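Local structure of glutathione peroxidase (Schistosoma mansoni, 2WGR) at residues Val37-Lys42 and Trp132-Phe137. The protein reduces hydrogen peroxide to water with two molecules of glutathione, which are oxidised to glutathione disulfide. Numbering follows the deposited sequence. Where two conformers were deposited one is given.
Sequences VNVACK and WNFSKF. With POP (pyrophosphate 2-), chain B.
Val39 CA sits over one face of the Phe134 ring, 4.2 Å from its centroid and 27° off the normal, the geometry of a CH-pi contact. At the ring's edge stand Val37 CG1 and Ala40 O, the latter 3.2 Å from Phe134 CZ, while Val39 CG1 meets CE1. The Phe134 side chain lies about 4 Å from that of Ser43, the altered residue at the active-site position inferred by similarity. The second flat group is the Asn38 amide; with CG between backbone N and carbonyl carbon (chi1 60°), it reaches the backbone of Trp132 and Ser135. Its ND2 donates to Trp132 O over 3.1 Å, almost straight (173°) and with that oxygen in the amide plane; a second bond from ND2 goes to water 1. OD1 accepts more weakly from Ser135 N, whose residue also donates through OG to pyrophosphate O4 at 2.8 Å. The backbone adds Phe134 N to Asn38 O at 2.8 Å. Val37 and Lys136, an antiparallel non-hydrogen-bonded pair, mark where strand 33-39, central in the mixed sheet of the thioredoxin-like fold, meets strand 136-139. Lys136 NZ turns back to Phe134 O (2.7 Å) and is also hydrogen-bonded to Asn49 OD1 and Thr153 O, so oxygens hold the buried ammonium. Across the contact itself, uncharged groups do the binding: the bonds at both ends of the buried Asn38 amide fix its orientation, tying the loop before strand 136-139 to strand 33-39.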
ATOM      1  N   VAL A  37      -0.749  -0.082   0.779  1.00  4.68           N
ATOM      2  CA  VAL A  37      -1.730  -1.135   1.055  1.00  4.06           C
ATOM      3  C   VAL A  37      -1.078  -2.515   0.834  1.00  4.04           C
ATOM      4  O   VAL A  37      -0.482  -2.750  -0.205  1.00  5.02           O
ATOM      5  CB  VAL A  37      -2.930  -1.015   0.094  1.00  4.32           C
ATOM      6  CG1 VAL A  37      -4.037  -2.001   0.497  1.00  4.57           C
ATOM      7  CG2 VAL A  37      -3.476   0.415   0.078  1.00  5.55           C
ATOM      8  N   ASN A  38      -1.186  -3.411   1.818  1.00  4.15           N
ATOM      9  CA  ASN A  38      -0.811  -4.821   1.569  1.00  4.26           C
ATOM     10  C   ASN A  38      -1.989  -5.543   0.962  1.00  4.44           C
ATOM     11  O   ASN A  38      -3.078  -5.410   1.451  1.00  3.86           O
ATOM     12  CB  ASN A  38      -0.291  -5.545   2.822  1.00  4.46           C
ATOM     13  CG  ASN A  38      -1.298  -5.601   3.955  1.00  5.47           C
ATOM     14  OD1 ASN A  38      -1.725  -4.558   4.485  1.00  6.23           O
ATOM     15  ND2 ASN A  38      -1.709  -6.829   4.337  1.00  5.25           N
ATOM     16  N   VAL A  39      -1.750  -6.285  -0.123  1.00  4.39           N
ATOM     17  CA  VAL A  39      -2.854  -6.822  -0.923  1.00  5.23           C
ATOM     18  C   VAL A  39      -2.778  -8.360  -1.078  1.00  5.94           C
ATOM     19  O   VAL A  39      -1.763  -8.981  -0.786  1.00  5.86           O
ATOM     20  CB  VAL A  39      -2.914  -6.163  -2.351  1.00  5.82           C
ATOM     21  CG1 VAL A  39      -3.147  -4.640  -2.263  1.00  5.12           C
ATOM     22  CG2 VAL A  39      -1.666  -6.452  -3.172  1.00  5.35           C
ATOM     23  N   ALA A  40      -3.884  -8.927  -1.542  1.00  5.52           N
ATOM     24  CA  ALA A  40      -3.992 -10.368  -1.805  1.00  6.90           C
ATOM     25  C   ALA A  40      -5.086 -10.543  -2.842  1.00  7.51           C
ATOM     26  O   ALA A  40      -6.116  -9.849  -2.767  1.00  8.16           O
ATOM     27  CB  ALA A  40      -4.371 -11.103  -0.558  1.00  6.83           C
ATOM     28  N   CYS A  41      -4.888 -11.498  -3.765  1.00  7.12           N
ATOM     29  CA  CYS A  41      -5.855 -11.765  -4.844  1.00  8.39           C
ATOM     30  C   CYS A  41      -6.985 -12.706  -4.450  1.00  8.85           C
ATOM     31  O   CYS A  41      -8.046 -12.676  -5.070  1.00  8.92           O
ATOM     32  CB  CYS A  41      -5.159 -12.378  -6.066  1.00  8.87           C
ATOM     33  SG  CYS A  41      -4.039 -11.276  -6.919  1.00 11.96           S
ATOM     34  N   LYS A  42      -6.755 -13.524  -3.435  1.00  9.53           N
ATOM     35  CA  LYS A  42      -7.670 -14.668  -3.183  1.00 10.77           C
ATOM     36  C   LYS A  42      -8.434 -14.474  -1.895  1.00 11.24           C
ATOM     37  O   LYS A  42      -8.535 -15.389  -1.075  1.00 12.18           O
ATOM     38  CB  LYS A  42      -6.888 -15.987  -3.178  1.00 11.55           C
ATOM     39  CG  LYS A  42      -6.299 -16.321  -4.538  1.00 13.63           C
ATOM     40  CD  LYS A  42      -5.641 -17.704  -4.530  1.00 16.95           C
ATOM     41  CE  LYS A  42      -6.675 -18.811  -4.425  1.00 20.64           C
ATOM     42  NZ  LYS A  42      -5.982 -20.102  -4.064  0.80 21.57           N
ATOM     43  N   TRP A 132      -4.382  -8.194   8.967  1.00  7.02           N
ATOM     44  CA  TRP A 132      -4.944  -9.019   7.907  1.00  7.03           C
ATOM     45  C   TRP A 132      -4.588  -8.371   6.551  1.00  7.16           C
ATOM     46  O   TRP A 132      -3.850  -7.376   6.510  1.00  6.22           O
ATOM     47  CB  TRP A 132      -6.482  -9.207   8.083  1.00  7.37           C
ATOM     48  CG  TRP A 132      -6.981 -10.433   7.407  1.00  8.16           C
ATOM     49  CD1 TRP A 132      -7.840 -10.497   6.353  1.00  8.28           C
ATOM     50  CD2 TRP A 132      -6.564 -11.795   7.670  1.00  7.77           C
ATOM     51  NE1 TRP A 132      -8.008 -11.825   5.957  1.00  8.90           N
ATOM     52  CE2 TRP A 132      -7.239 -12.627   6.747  1.00  9.35           C
ATOM     53  CE3 TRP A 132      -5.690 -12.380   8.598  1.00  7.89           C
ATOM     54  CZ2 TRP A 132      -7.053 -14.009   6.710  1.00  9.62           C
ATOM     55  CZ3 TRP A 132      -5.505 -13.766   8.572  1.00  9.75           C
ATOM     56  CH2 TRP A 132      -6.195 -14.560   7.629  1.00  8.56           C
ATOM     57  N   ASN A 133      -5.048  -8.974   5.457  1.00  7.15           N
ATOM     58  CA  ASN A 133      -4.926  -8.349   4.129  1.00  6.41           C
ATOM     59  C   ASN A 133      -5.597  -6.972   4.106  1.00  6.80           C
ATOM     60  O   ASN A 133      -6.598  -6.752   4.801  1.00  6.86           O
ATOM     61  CB  ASN A 133      -5.565  -9.221   3.055  1.00  7.51           C
ATOM     62  CG  ASN A 133      -5.040 -10.642   3.059  1.00  6.97           C
ATOM     63  OD1 ASN A 133      -3.837 -10.881   2.934  1.00  7.95           O
ATOM     64  ND2 ASN A 133      -5.967 -11.609   3.239  1.00  8.61           N
ATOM     65  N   PHE A 134      -5.012  -6.067   3.318  1.00  5.79           N
ATOM     66  CA  PHE A 134      -5.581  -4.756   3.012  1.00  5.71           C
ATOM     67  C   PHE A 134      -5.599  -3.779   4.201  1.00  5.09           C
ATOM     68  O   PHE A 134      -6.496  -2.951   4.301  1.00  5.89           O
ATOM     69  CB  PHE A 134      -6.968  -4.860   2.335  1.00  5.73           C
ATOM     70  CG  PHE A 134      -6.949  -5.629   1.033  1.00  5.39           C
ATOM     71  CD1 PHE A 134      -6.457  -5.036  -0.112  1.00  4.15           C
ATOM     72  CD2 PHE A 134      -7.420  -6.953   0.969  1.00  6.99           C
ATOM     73  CE1 PHE A 134      -6.407  -5.736  -1.356  1.00  5.49           C
ATOM     74  CE2 PHE A 134      -7.398  -7.657  -0.226  1.00  5.76           C
ATOM     75  CZ  PHE A 134      -6.887  -7.061  -1.402  1.00  5.19           C
ATOM     76  N   SER A 135      -4.558  -3.805   5.039  1.00  4.67           N
ATOM     77  CA  SER A 135      -4.358  -2.694   5.959  1.00  5.17           C
ATOM     78  C   SER A 135      -3.793  -1.531   5.148  1.00  5.36           C
ATOM     79  O   SER A 135      -3.173  -1.745   4.110  1.00  5.93           O
ATOM     80  CB  SER A 135      -3.321  -3.070   7.010  1.00  5.80           C
ATOM     81  OG  SER A 135      -3.803  -4.218   7.697  0.33  4.09           O
ATOM     82  N   LYS A 136      -3.996  -0.310   5.630  1.00  5.00           N
ATOM     83  CA  LYS A 136      -3.575   0.887   4.871  1.00  4.88           C
ATOM     84  C   LYS A 136      -2.752   1.809   5.754  1.00  5.03           C
ATOM     85  O   LYS A 136      -3.072   2.036   6.934  1.00  5.18           O
ATOM     86  CB  LYS A 136      -4.791   1.665   4.352  1.00  5.79           C
ATOM     87  CG  LYS A 136      -5.660   0.919   3.304  1.00  5.92           C
ATOM     88  CD  LYS A 136      -6.876   0.164   3.954  1.00  7.24           C
ATOM     89  CE  LYS A 136      -7.621  -0.566   2.838  1.00  3.56           C
ATOM     90  NZ  LYS A 136      -8.630  -1.545   3.384  1.00  5.91           N
ATOM     91  N   PHE A 137      -1.703   2.374   5.159  1.00  5.93           N
ATOM     92  CA  PHE A 137      -0.980   3.487   5.772  1.00  5.55           C
ATOM     93  C   PHE A 137      -1.054   4.723   4.868  1.00  5.13           C
ATOM     94  O   PHE A 137      -0.883   4.613   3.661  1.00  6.62           O
ATOM     95  CB  PHE A 137       0.510   3.178   5.998  1.00  5.32           C
ATOM     96  CG  PHE A 137       0.758   2.107   7.031  1.00  5.71           C
ATOM     97  CD1 PHE A 137       1.069   2.461   8.351  1.00  5.91           C
ATOM     98  CD2 PHE A 137       0.676   0.759   6.674  1.00  6.05           C
ATOM     99  CE1 PHE A 137       1.299   1.482   9.313  1.00  5.75           C
ATOM    100  CE2 PHE A 137       0.872  -0.245   7.625  1.00  6.56           C
ATOM    101  CZ  PHE A 137       1.187   0.122   8.946  1.00  6.46           C
TER
HETATM  102  P1  POP B1170      -4.797  -1.887  13.402  0.50 10.92           P
HETATM  103  O1  POP B1170      -3.828  -2.639  14.294  0.50 10.62           O
HETATM  104  O2  POP B1170      -6.055  -1.674  14.224  0.50 10.03           O
HETATM  105  O3  POP B1170      -4.262  -0.512  13.039  0.50 11.55           O
HETATM  106  O   POP B1170      -5.011  -2.822  12.099  0.50 10.04           O
HETATM  107  P2  POP B1170      -3.653  -2.847  11.231  0.50 12.12           P
HETATM  108  O4  POP B1170      -3.434  -4.122  10.497  0.50  5.14           O
HETATM  109  O5  POP B1170      -3.673  -1.600  10.334  0.50  8.86           O
HETATM  110  O6  POP B1170      -2.562  -2.690  12.258  0.50 12.69           O
HETATM  111  O   HOH W   1      -2.049  -8.833   2.250  1.00  7.41           O
HETATM  112  O   HOH W   2      -0.415  -1.690   4.485  1.00  9.91           O